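Local coordinates for ORC1-type DNA replication protein 2 (Aeropyrum pernix, PDB 1W5T) that binds DNA and takes part in regulating DNA replication, and contains an N-terminal AAA+ ATPase domain and a C-terminal winged-helix domain, at residues Y113-R118 with L126-D131. Numbering follows the deposited sequence.
Sequences YPIQVR and LKALVD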
# COMPACT_ATOMS: atom_id res chain seq x y z
N TYR A 113 24.07 -12.62 -9.56
CA TYR A 113 25.17 -12.40 -10.52
C TYR A 113 26.41 -11.84 -9.84
O TYR A 113 26.32 -11.01 -8.91
CB TYR A 113 24.75 -11.44 -11.64
CG TYR A 113 23.67 -11.93 -12.60
CD1 TYR A 113 22.76 -11.01 -13.12
CD2 TYR A 113 23.55 -13.27 -12.98
CE1 TYR A 113 21.76 -11.37 -14.00
CE2 TYR A 113 22.54 -13.69 -13.89
CZ TYR A 113 21.64 -12.71 -14.41
OH TYR A 113 20.60 -12.98 -15.32
N PRO A 114 27.59 -12.27 -10.25
CA PRO A 114 28.80 -11.79 -9.57
C PRO A 114 29.20 -10.48 -10.21
O PRO A 114 29.90 -10.41 -11.21
CB PRO A 114 29.79 -12.92 -9.79
CG PRO A 114 29.35 -13.59 -11.08
CD PRO A 114 27.93 -13.19 -11.36
N ILE A 115 28.66 -9.42 -9.66
CA ILE A 115 28.88 -8.10 -10.19
C ILE A 115 29.43 -7.34 -9.00
O ILE A 115 28.83 -7.36 -7.96
CB ILE A 115 27.58 -7.48 -10.67
CG1 ILE A 115 27.24 -8.00 -12.06
CG2 ILE A 115 27.66 -5.93 -10.66
CD1 ILE A 115 25.77 -7.86 -12.41
N GLN A 116 30.58 -6.69 -9.18
CA GLN A 116 31.20 -5.96 -8.09
C GLN A 116 30.59 -4.60 -8.08
O GLN A 116 30.60 -3.87 -9.06
CB GLN A 116 32.72 -5.89 -8.22
CG GLN A 116 33.39 -5.14 -7.05
CD GLN A 116 33.13 -5.73 -5.64
OE1 GLN A 116 33.86 -6.63 -5.19
NE2 GLN A 116 32.09 -5.24 -4.96
N VAL A 117 30.04 -4.30 -6.93
CA VAL A 117 29.34 -3.05 -6.66
C VAL A 117 30.17 -2.04 -5.84
O VAL A 117 29.81 -0.88 -5.80
CB VAL A 117 28.00 -3.39 -5.95
CG1 VAL A 117 28.23 -3.83 -4.49
CG2 VAL A 117 27.04 -2.24 -6.05
N ARG A 118 31.27 -2.48 -5.22
CA ARG A 118 32.18 -1.57 -4.49
C ARG A 118 32.54 -0.41 -5.39
O ARG A 118 33.04 -0.62 -6.49
CB ARG A 118 33.49 -2.25 -4.11
CG ARG A 118 33.46 -3.13 -2.87
CD ARG A 118 34.82 -3.93 -2.55
NE ARG A 118 35.24 -3.74 -1.16
CZ ARG A 118 34.65 -4.31 -0.11
NH1 ARG A 118 33.62 -5.12 -0.29
NH2 ARG A 118 35.08 -4.08 1.13
N LEU A 126 24.03 -0.62 -13.37
CA LEU A 126 22.98 -0.82 -14.32
C LEU A 126 23.55 -1.38 -15.62
O LEU A 126 22.97 -2.29 -16.20
CB LEU A 126 22.25 0.51 -14.53
CG LEU A 126 20.78 0.46 -14.97
CD1 LEU A 126 19.94 -0.37 -14.03
CD2 LEU A 126 20.23 1.87 -15.08
N LYS A 127 24.69 -0.84 -16.06
CA LYS A 127 25.39 -1.36 -17.25
C LYS A 127 25.78 -2.81 -17.09
O LYS A 127 25.55 -3.57 -18.00
CB LYS A 127 26.65 -0.54 -17.61
CG LYS A 127 26.38 0.89 -18.03
CD LYS A 127 27.69 1.56 -18.46
CE LYS A 127 27.59 3.08 -18.51
NZ LYS A 127 28.54 3.71 -17.50
N ALA A 128 26.39 -3.17 -15.95
CA ALA A 128 26.86 -4.56 -15.68
C ALA A 128 25.69 -5.55 -15.62
O ALA A 128 25.78 -6.72 -16.07
CB ALA A 128 27.66 -4.61 -14.41
N LEU A 129 24.59 -5.05 -15.08
CA LEU A 129 23.30 -5.74 -15.03
C LEU A 129 22.81 -6.03 -16.43
O LEU A 129 22.53 -7.18 -16.75
CB LEU A 129 22.29 -4.88 -14.26
CG LEU A 129 21.20 -5.46 -13.36
CD1 LEU A 129 21.44 -6.90 -12.89
CD2 LEU A 129 20.99 -4.47 -12.14
N VAL A 130 22.76 -5.00 -17.27
CA VAL A 130 22.38 -5.17 -18.67
C VAL A 130 23.27 -6.17 -19.38
O VAL A 130 22.78 -7.05 -20.06
CB VAL A 130 22.34 -3.84 -19.39
CG1 VAL A 130 22.36 -4.04 -20.93
CG2 VAL A 130 21.07 -3.08 -18.99
N ASP A 131 24.58 -6.07 -19.21
CA ASP A 131 25.52 -7.04 -19.75
C ASP A 131 25.32 -8.48 -19.26
O ASP A 131 25.26 -9.39 -20.10
CB ASP A 131 26.95 -6.62 -19.50
CG ASP A 131 27.73 -6.53 -20.76
OD1 ASP A 131 27.15 -6.00 -21.74
OD2 ASP A 131 28.90 -6.97 -20.88
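Ile115 lays its branched side chain against Ala128 on the flank of helix 122-136. Two of its carbons share the alanine methyl: Ile115 CG2 lies 4.0 Å from Ala128 CB, and CG1 is almost as near. The end methyl goes on to the backbone, with Ile115 CD1 3.8 Å from Ala128 O. Ile115 CD1 is also 4.1 Å from Leu129 N and approaches Leu129 CD1 more loosely. CG2 is anti to the backbone N, while CG1 lies beside that N (chi1 -81°) and anti to the carbonyl carbon, which brings both branches onto the Ala128 methyl. Cutting Ile115 back to an alanine here is likely to strip this cover from the Ala128 methyl and open a gap beside Leu129. Tyr113 adds a second, lighter touch. Leu129 CD1 meets the edge of its ring near the ring plane, 4.3 Å from Tyr113 CD1. No hydrogen bond joins the two segments; the side chains meet by apolar contact, and the isoleucine methyl also rests on helix backbone. The contact belongs to the AAA+ ATPase domain, away from the nucleotide site. Here the loop following helix 100-111 packs against helix 122-136, the next helix in the chain. An inverse gamma turn centred on Pro114 is closed by a weak hydrogen bond from Ile115 N to Tyr113 O (2.9 Å). This turn separates Tyr113 from Ile115, and both residues point their CB atoms at the helix. Beyond the contact, Tyr113 OH is hydrogen-bonded to His138 ND1, which ties down the far end of the ring. Ala128 O, beside the isoleucine methyl, accepts a hydrogen bond from Asn132 ND2. Leu129 also packs on Ile107 and Thr111 of helix 100-111, thereby touching both the loop and the helix that leads into it.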